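Local coordinates for protein gamma-glutamyltranspeptidase (Ggt) (Helicobacter pylori 26695, PDB 5BPK) that probably cleaves gamma-glutamyl compounds such as glutathione and passes the glutamyl group to water or to an acceptor, as an N-terminal nucleophile (Ntn) hydrolase, at residues L289-N294 with K346-K351; A318-Y323 with T362-I367; T35-A40 with I50-L55. One frame throughout, in Å; residues are numbered along the deposited sequence.

Contact 1: L289-N294 with K346-K351; sequences LIQILN and KAYAKK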
loop_
_atom_site.group_PDB
_atom_site.type_symbol
_atom_site.label_atom_id
_atom_site.label_comp_id
_atom_site.label_asym_id
_atom_site.label_seq_id
_atom_site.Cartn_x
_atom_site.Cartn_y
_atom_site.Cartn_z
ATOM N N LEU A 289 -2.622 7.099 -10.923
ATOM C CA LEU A 289 -3.060 5.896 -11.630
ATOM C C LEU A 289 -4.017 6.298 -12.741
ATOM O O LEU A 289 -3.841 5.923 -13.892
ATOM C CB LEU A 289 -3.769 4.945 -10.661
ATOM C CG LEU A 289 -4.553 3.791 -11.273
ATOM C CD1 LEU A 289 -3.638 2.937 -12.128
ATOM C CD2 LEU A 289 -5.242 2.994 -10.156
ATOM N N ILE A 290 -4.999 7.124 -12.394
ATOM C CA ILE A 290 -6.028 7.539 -13.351
ATOM C C ILE A 290 -5.438 8.482 -14.409
ATOM O O ILE A 290 -5.763 8.378 -15.591
ATOM C CB ILE A 290 -7.229 8.182 -12.605
ATOM C CG1 ILE A 290 -8.012 7.080 -11.883
ATOM C CG2 ILE A 290 -8.141 8.983 -13.550
ATOM C CD1 ILE A 290 -8.944 7.576 -10.817
ATOM N N GLN A 291 -4.574 9.396 -13.966
ATOM C CA GLN A 291 -3.838 10.290 -14.863
ATOM C C GLN A 291 -3.063 9.515 -15.941
ATOM O O GLN A 291 -3.154 9.834 -17.129
ATOM C CB GLN A 291 -2.872 11.167 -14.042
ATOM C CG GLN A 291 -2.015 12.143 -14.853
ATOM C CD GLN A 291 -1.072 12.961 -13.979
ATOM O OE1 GLN A 291 -0.958 12.734 -12.769
ATOM N NE2 GLN A 291 -0.371 13.900 -14.597
ATOM N N ILE A 292 -2.307 8.503 -15.525
ATOM C CA ILE A 292 -1.429 7.762 -16.444
ATOM C C ILE A 292 -2.277 6.928 -17.425
ATOM O O ILE A 292 -2.033 6.920 -18.636
ATOM C CB ILE A 292 -0.411 6.890 -15.674
ATOM C CG1 ILE A 292 0.574 7.773 -14.900
ATOM C CG2 ILE A 292 0.370 6.008 -16.622
ATOM C CD1 ILE A 292 1.273 7.055 -13.753
ATOM N N LEU A 293 -3.284 6.247 -16.906
ATOM C CA LEU A 293 -4.273 5.576 -17.755
ATOM C C LEU A 293 -4.927 6.533 -18.760
ATOM O O LEU A 293 -5.116 6.172 -19.927
ATOM C CB LEU A 293 -5.346 4.882 -16.903
ATOM C CG LEU A 293 -4.896 3.585 -16.206
ATOM C CD1 LEU A 293 -5.952 3.050 -15.250
ATOM C CD2 LEU A 293 -4.499 2.486 -17.211
ATOM N N ASN A 294 -5.290 7.733 -18.313
ATOM C CA ASN A 294 -5.874 8.728 -19.208
ATOM C C ASN A 294 -4.951 9.030 -20.370
ATOM O O ASN A 294 -5.423 9.169 -21.493
ATOM C CB ASN A 294 -6.206 10.062 -18.522
ATOM C CG ASN A 294 -7.413 9.999 -17.602
ATOM O OD1 ASN A 294 -8.265 9.118 -17.706
ATOM N ND2 ASN A 294 -7.511 10.995 -16.716
ATOM N N LYS A 346 -9.251 14.513 -18.543
ATOM C CA LYS A 346 -8.816 13.891 -19.787
ATOM C C LYS A 346 -8.210 14.872 -20.798
ATOM O O LYS A 346 -7.368 14.467 -21.581
ATOM C CB LYS A 346 -9.931 13.059 -20.415
ATOM C CG LYS A 346 -10.243 11.782 -19.610
ATOM C CD LYS A 346 -11.230 10.886 -20.316
ATOM C CE LYS A 346 -11.604 9.698 -19.457
ATOM N NZ LYS A 346 -10.546 8.653 -19.340
ATOM N N ALA A 347 -8.600 16.150 -20.756
ATOM C CA ALA A 347 -7.988 17.164 -21.625
ATOM C C ALA A 347 -6.516 17.404 -21.263
ATOM O O ALA A 347 -5.674 17.609 -22.142
ATOM C CB ALA A 347 -8.787 18.488 -21.588
ATOM N N TYR A 348 -6.205 17.400 -19.972
ATOM C CA TYR A 348 -4.817 17.495 -19.522
ATOM C C TYR A 348 -4.008 16.285 -19.999
ATOM O O TYR A 348 -2.868 16.417 -20.455
ATOM C CB TYR A 348 -4.777 17.613 -17.983
ATOM C CG TYR A 348 -3.377 17.670 -17.385
ATOM C CD1 TYR A 348 -2.421 18.554 -17.877
ATOM C CD2 TYR A 348 -3.019 16.849 -16.323
ATOM C CE1 TYR A 348 -1.155 18.605 -17.338
ATOM C CE2 TYR A 348 -1.746 16.898 -15.766
ATOM C CZ TYR A 348 -0.820 17.772 -16.274
ATOM O OH TYR A 348 0.443 17.826 -15.752
ATOM N N ALA A 349 -4.595 15.103 -19.859
ATOM C CA ALA A 349 -3.954 13.870 -20.309
ATOM C C ALA A 349 -3.686 13.906 -21.814
ATOM O O ALA A 349 -2.649 13.431 -22.276
ATOM C CB ALA A 349 -4.811 12.660 -19.957
ATOM N N LYS A 350 -4.636 14.457 -22.569
ATOM C CA LYS A 350 -4.481 14.595 -24.019
ATOM C C LYS A 350 -3.297 15.521 -24.346
ATOM O O LYS A 350 -2.499 15.219 -25.245
ATOM C CB LYS A 350 -5.797 15.071 -24.665
ATOM C CG LYS A 350 -5.731 15.423 -26.168
ATOM C CD LYS A 350 -5.169 14.304 -27.046
ATOM C CE LYS A 350 -5.361 14.638 -28.536
ATOM N NZ LYS A 350 -4.492 13.840 -29.437
ATOM N N LYS A 351 -3.179 16.635 -23.620
ATOM C CA LYS A 351 -2.041 17.550 -23.773
ATOM C C LYS A 351 -0.705 16.853 -23.504
ATOM O O LYS A 351 0.268 17.046 -24.229
ATOM C CB LYS A 351 -2.191 18.768 -22.855
ATOM C CG LYS A 351 -3.210 19.768 -23.364
ATOM C CD LYS A 351 -3.373 20.981 -22.457
ATOM C CE LYS A 351 -4.608 21.787 -22.864
ATOM N NZ LYS A 351 -4.755 23.066 -22.118
#
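Within 289-294, Gln291 meets the 346-351 segment first, with the end of its side chain against Tyr348. With CG anti to the backbone N and the chain extended beyond it, the amide reaches across until NE2 stands 3.5 Å from Tyr348 CE2. Amide and ring planes are inclined 37° to each other, so the two groups lean together obliquely. Their polar ends share a partner, because Asp325 OD2 accepts both Gln291 NE2 and Tyr348 OH; Gln291 OE1 in turn takes a hydrogen bond from His288 ND1. A long, flat amide suits this place, having a donor for the acid and an acceptor for the histidine.

Ile292 and Leu293 turn elsewhere, both packing on Leu102 of the other chain, and further side chains of the helix lie on strands 262-271 and 274-278. This places helix 285-296 directly on the sheet, in keeping with the layered alpha-beta-beta-alpha architecture of Ntn hydrolases, while helix 346-354 packs against its side. The short helical segments pass 9.0 Å apart with a signed crossing angle of -56°.

Asn294 marks the close approach. Its CB lies only 3.3 Å from Ala349 CB, tight packing made possible by alanine's single methyl. Beyond CB, the carboxamide meets Lys346, whose side chain crosses it at about a right angle. Lys346 NZ donates to Asn294 OD1 over 2.8 Å, from 43° above the carbonyl plane. The lysine chain is extended until a bend at chi4 brings NZ to the oxygen. Ser270 O and Glu297 OE1 also hold this ammonium group, and the acid probably balances much of its charge.

Contact 2: A318-Y323 with T362-I367; sequences AMRQAY and TPSSQI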
loop_
_atom_site.group_PDB
_atom_site.type_symbol
_atom_site.label_atom_id
_atom_site.label_comp_id
_atom_site.label_asym_id
_atom_site.label_seq_id
_atom_site.Cartn_x
_atom_site.Cartn_y
_atom_site.Cartn_z
ATOM N N ALA A 318 4.079 9.122 -19.772
ATOM C CA ALA A 318 2.970 9.522 -18.913
ATOM C C ALA A 318 3.374 9.444 -17.438
ATOM O O ALA A 318 3.063 10.345 -16.669
ATOM C CB ALA A 318 1.728 8.675 -19.173
ATOM N N MET A 319 4.059 8.366 -17.057
ATOM C CA MET A 319 4.572 8.195 -15.694
ATOM C C MET A 319 5.505 9.339 -15.318
ATOM O O MET A 319 5.419 9.880 -14.233
ATOM C CB MET A 319 5.352 6.884 -15.561
ATOM C CG MET A 319 4.524 5.629 -15.649
ATOM S SD MET A 319 5.554 4.155 -15.858
ATOM C CE MET A 319 4.266 2.885 -15.924
ATOM N N ARG A 320 6.408 9.679 -16.226
ATOM C CA ARG A 320 7.386 10.735 -15.982
ATOM C C ARG A 320 6.695 12.024 -15.583
ATOM O O ARG A 320 7.086 12.650 -14.603
ATOM C CB ARG A 320 8.223 10.972 -17.229
ATOM C CG ARG A 320 9.446 11.835 -17.022
ATOM C CD ARG A 320 9.996 12.312 -18.355
ATOM N NE ARG A 320 10.420 11.233 -19.257
ATOM C CZ ARG A 320 11.607 10.628 -19.208
ATOM N NH1 ARG A 320 12.495 10.933 -18.264
ATOM N NH2 ARG A 320 11.921 9.702 -20.112
ATOM N N GLN A 321 5.674 12.423 -16.338
ATOM C CA GLN A 321 4.935 13.644 -16.027
ATOM C C GLN A 321 4.167 13.523 -14.714
ATOM O O GLN A 321 4.163 14.458 -13.910
ATOM C CB GLN A 321 3.952 14.006 -17.147
ATOM C CG GLN A 321 3.259 15.365 -16.969
ATOM C CD GLN A 321 4.233 16.537 -17.018
ATOM O OE1 GLN A 321 4.932 16.731 -18.012
ATOM N NE2 GLN A 321 4.284 17.321 -15.938
ATOM N N ALA A 322 3.517 12.378 -14.504
ATOM C CA ALA A 322 2.743 12.155 -13.295
ATOM C C ALA A 322 3.588 12.302 -12.033
ATOM O O ALA A 322 3.148 12.924 -11.061
ATOM C CB ALA A 322 2.045 10.778 -13.324
ATOM N N TYR A 323 4.795 11.730 -12.040
ATOM C CA TYR A 323 5.657 11.790 -10.850
ATOM C C TYR A 323 6.232 13.187 -10.641
ATOM O O TYR A 323 6.429 13.603 -9.504
ATOM C CB TYR A 323 6.743 10.717 -10.858
ATOM C CG TYR A 323 6.240 9.340 -10.448
ATOM C CD1 TYR A 323 5.702 8.471 -11.384
ATOM C CD2 TYR A 323 6.282 8.924 -9.119
ATOM C CE1 TYR A 323 5.247 7.211 -11.022
ATOM C CE2 TYR A 323 5.819 7.663 -8.742
ATOM C CZ TYR A 323 5.293 6.810 -9.709
ATOM O OH TYR A 323 4.828 5.545 -9.373
ATOM N N THR A 362 11.306 12.894 -23.387
ATOM C CA THR A 362 11.535 14.206 -22.792
ATOM C C THR A 362 12.335 13.928 -21.526
ATOM O O THR A 362 11.824 13.297 -20.604
ATOM C CB THR A 362 10.216 14.934 -22.466
ATOM O OG1 THR A 362 9.477 15.151 -23.680
ATOM C CG2 THR A 362 10.474 16.284 -21.780
ATOM N N PRO A 363 13.605 14.365 -21.473
ATOM C CA PRO A 363 14.338 14.111 -20.239
ATOM C C PRO A 363 13.669 14.765 -19.030
ATOM O O PRO A 363 13.035 15.812 -19.154
ATOM C CB PRO A 363 15.714 14.738 -20.492
ATOM C CG PRO A 363 15.564 15.603 -21.652
ATOM C CD PRO A 363 14.393 15.138 -22.448
ATOM N N SER A 364 13.833 14.146 -17.871
ATOM C CA SER A 364 13.241 14.650 -16.642
ATOM C C SER A 364 13.675 16.086 -16.328
ATOM O O SER A 364 12.897 16.863 -15.767
ATOM C CB SER A 364 13.591 13.726 -15.487
ATOM O OG SER A 364 12.971 12.469 -15.681
ATOM N N SER A 365 14.898 16.442 -16.714
ATOM C CA SER A 365 15.382 17.815 -16.534
ATOM C C SER A 365 14.544 18.885 -17.262
ATOM O O SER A 365 14.599 20.057 -16.898
ATOM C CB SER A 365 16.849 17.928 -16.972
ATOM O OG SER A 365 17.014 17.665 -18.363
ATOM N N GLN A 366 13.784 18.485 -18.280
ATOM C CA GLN A 366 12.936 19.410 -19.050
ATOM C C GLN A 366 11.468 19.398 -18.629
ATOM O O GLN A 366 10.683 20.220 -19.104
ATOM C CB GLN A 366 13.038 19.098 -20.548
ATOM C CG GLN A 366 14.462 19.271 -21.099
ATOM C CD GLN A 366 14.589 18.976 -22.587
ATOM O OE1 GLN A 366 15.682 19.068 -23.146
ATOM N NE2 GLN A 366 13.494 18.609 -23.224
ATOM N N ILE A 367 11.097 18.473 -17.742
ATOM C CA ILE A 367 9.706 18.341 -17.334
ATOM C C ILE A 367 9.337 19.459 -16.366
ATOM O O ILE A 367 10.113 19.797 -15.468
ATOM C CB ILE A 367 9.444 16.977 -16.674
ATOM C CG1 ILE A 367 9.620 15.850 -17.695
ATOM C CG2 ILE A 367 8.029 16.933 -16.064
ATOM C CD1 ILE A 367 8.561 15.838 -18.815
#
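Arg320 reaches from its helix into the loop 362-367, which carries a 3-10 turn at 364-366; Ser364, Ile367 and Thr362 meet its chain in turn. From CB the chain runs outward, CG being anti to the backbone N (chi1 -168°), and CG passes 3.8 Å from Ser364 OG. CD lies near both Thr362 O, 3.1 Å away, and Ile367 CG1 at 3.6 Å. A bend at chi3 (-61°) then swings NE round, and the guanidinium presents one face to the carbonyl of Thr362. Thr362 O stands 3.0 Å from CZ above that face; it is close to NE as well, but at too poor an angle for a hydrogen bond. At the tip, NH1 donates to Ser364 OG over 3.0 Å, in the guanidinium plane, the bond bent to 142°. Arginine suits the place by joining an aliphatic stem to a cation with several donors: NH1 also forms a salt bridge with Asp131 of the other chain, and NH2 one with Glu317. Serine suits its own, accepting from NH1 while its hydroxyl donates to Trp128 O of the other chain. Ile367 CG2 packs 3.7 Å from Gln321 OE1, while Gln321 NE2 is hydrogen-bonded to Asp325 and Lys368 O. Helix 309-329 thus has the 362-367 loop on this side, helix 346-354 beside Gln321, and helix 285-296 against Ala318 and Ala322.

Contact 3: T35-A40 with I50-L55; sequences TKVGLA and IGQKVL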
loop_
_atom_site.group_PDB
_atom_site.type_symbol
_atom_site.label_atom_id
_atom_site.label_comp_id
_atom_site.label_asym_id
_atom_site.label_seq_id
_atom_site.Cartn_x
_atom_site.Cartn_y
_atom_site.Cartn_z
ATOM N N THR A 35 -16.410 -20.422 -7.198
ATOM C CA THR A 35 -17.706 -20.216 -7.841
ATOM C C THR A 35 -18.862 -20.147 -6.839
ATOM O O THR A 35 -20.029 -20.246 -7.243
ATOM C CB THR A 35 -18.005 -21.345 -8.843
ATOM O OG1 THR A 35 -18.019 -22.595 -8.149
ATOM C CG2 THR A 35 -16.949 -21.367 -9.951
ATOM N N LYS A 36 -18.545 -19.969 -5.551
ATOM C CA LYS A 36 -19.547 -20.065 -4.476
ATOM C C LYS A 36 -19.610 -18.839 -3.552
ATOM O O LYS A 36 -20.657 -18.189 -3.448
ATOM C CB LYS A 36 -19.297 -21.324 -3.639
ATOM C CG LYS A 36 -19.372 -22.646 -4.415
ATOM N N VAL A 37 -18.512 -18.552 -2.856
ATOM C CA VAL A 37 -18.490 -17.508 -1.819
ATOM C C VAL A 37 -17.534 -16.350 -2.102
ATOM O O VAL A 37 -17.521 -15.365 -1.373
ATOM C CB VAL A 37 -18.152 -18.098 -0.422
ATOM C CG1 VAL A 37 -19.219 -19.136 -0.025
ATOM C CG2 VAL A 37 -16.745 -18.701 -0.399
ATOM N N GLY A 38 -16.745 -16.454 -3.161
ATOM C CA GLY A 38 -15.790 -15.407 -3.493
ATOM C C GLY A 38 -14.369 -15.766 -3.091
ATOM O O GLY A 38 -14.054 -16.937 -2.876
ATOM N N LEU A 39 -13.505 -14.755 -3.024
ATOM C CA LEU A 39 -12.091 -14.951 -2.688
ATOM C C LEU A 39 -11.602 -13.888 -1.723
ATOM O O LEU A 39 -12.018 -12.723 -1.788
ATOM C CB LEU A 39 -11.207 -14.923 -3.945
ATOM C CG LEU A 39 -11.299 -16.127 -4.882
ATOM C CD1 LEU A 39 -10.517 -15.883 -6.171
ATOM C CD2 LEU A 39 -10.814 -17.383 -4.191
ATOM N N ALA A 40 -10.704 -14.304 -0.840
ATOM C CA ALA A 40 -9.995 -13.412 0.076
ATOM C C ALA A 40 -8.506 -13.729 -0.074
ATOM O O ALA A 40 -8.051 -14.799 0.340
ATOM C CB ALA A 40 -10.468 -13.644 1.500
ATOM N N ILE A 50 -7.793 -17.637 6.707
ATOM C CA ILE A 50 -8.685 -17.045 7.708
ATOM C C ILE A 50 -9.779 -16.218 7.007
ATOM O O ILE A 50 -10.968 -16.369 7.304
ATOM C CB ILE A 50 -7.888 -16.202 8.742
ATOM C CG1 ILE A 50 -7.176 -17.118 9.744
ATOM C CG2 ILE A 50 -8.796 -15.240 9.480
ATOM C CD1 ILE A 50 -6.079 -16.415 10.539
ATOM N N GLY A 51 -9.379 -15.365 6.061
ATOM C CA GLY A 51 -10.344 -14.570 5.295
ATOM C C GLY A 51 -11.312 -15.433 4.496
ATOM O O GLY A 51 -12.512 -15.168 4.446
ATOM N N GLN A 52 -10.781 -16.479 3.872
ATOM C CA GLN A 52 -11.595 -17.381 3.057
ATOM C C GLN A 52 -12.620 -18.135 3.915
ATOM O O GLN A 52 -13.765 -18.329 3.491
ATOM C CB GLN A 52 -10.704 -18.371 2.291
ATOM C CG GLN A 52 -11.441 -19.101 1.162
ATOM C CD GLN A 52 -11.844 -18.193 0.007
ATOM O OE1 GLN A 52 -11.125 -17.253 -0.351
ATOM N NE2 GLN A 52 -12.998 -18.473 -0.586
ATOM N N LYS A 53 -12.213 -18.556 5.112
ATOM C CA LYS A 53 -13.112 -19.224 6.048
ATOM C C LYS A 53 -14.246 -18.288 6.472
ATOM O O LYS A 53 -15.385 -18.729 6.589
ATOM C CB LYS A 53 -12.339 -19.750 7.263
ATOM C CG LYS A 53 -13.188 -20.500 8.272
ATOM C CD LYS A 53 -12.313 -21.297 9.232
ATOM N N VAL A 54 -13.953 -16.998 6.670
ATOM C CA VAL A 54 -15.015 -16.021 6.954
ATOM C C VAL A 54 -16.070 -15.993 5.841
ATOM O O VAL A 54 -17.271 -16.038 6.121
ATOM C CB VAL A 54 -14.464 -14.601 7.237
ATOM C CG1 VAL A 54 -15.604 -13.584 7.295
ATOM C CG2 VAL A 54 -13.663 -14.592 8.545
ATOM N N LEU A 55 -15.631 -15.959 4.587
ATOM C CA LEU A 55 -16.562 -16.051 3.459
ATOM C C LEU A 55 -17.336 -17.380 3.459
ATOM O O LEU A 55 -18.555 -17.390 3.238
ATOM C CB LEU A 55 -15.844 -15.870 2.124
ATOM C CG LEU A 55 -15.153 -14.535 1.881
ATOM C CD1 LEU A 55 -14.425 -14.562 0.543
ATOM C CD2 LEU A 55 -16.138 -13.359 1.956
HETATM O O HOH W 1 -8.273 -17.483 -0.273
#
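The side-chain amide of Gln52 is the flat group here, and its edge is turned to the backbone of Gly38 and Ala40. NE2 donates to Gly38 O over 3.0 Å in a nearly straight bond (175°), with the carbonyl oxygen in the amide plane. At the other end OE1 accepts Ala40 N, also at 3.0 Å, the donor tilted 25° from the carbonyl plane. Val37 CG2 and Leu39 CD2 lie off opposite sides of the plane, near the nitrogen and oxygen ends respectively. A bend at chi2 turns CD toward the strand; glutamine suits the place because its donor and acceptor match a peptide edge much as a neighbouring strand would. OE1 also accepts a water, 2.9 Å away, that donates to Ala40 O as well.

Strand and helix follow each other in the chain and run roughly antiparallel, at 151°, with axes 7.2 Å apart. Leu39 and Ala40 pair with an antiparallel strand of the other chain, so this helix packs on a sheet built by both chains.

Leu55 packs against the strand backbone, CD1 lying 3.7 Å from Leu39 C and CB touching Val37 CG2. Gly38 has backbone angles, with positive phi, at which a CB would press on the carbonyl O of Val37. Gly51, bare on the side facing the strand, lets Ala40 CB come within 3.6 Å of its carbonyl C.

How the contacts relate
Contacts 1 and 2 are neighbours, their centres 14 Å apart, and their segments alternate along the chain. Successive helices 285-296 and 309-329 join them: Gln291 OE1 lies 3.6 Å from Ala322 CB, and Tyr348 OH 3.9 Å from Gln321 NE2. Asp325 is hydrogen-bonded to residues of both. Contact 3, which closes earlier in the sequence, is remote: its centre is about 36 Å from that of contact 1 and about 42 Å from that of contact 2, with nearest atoms about 19 and 25 Å away. All three border the other chain. The bound dihydro-oxazole amino acid is not among the close neighbours of any of the three.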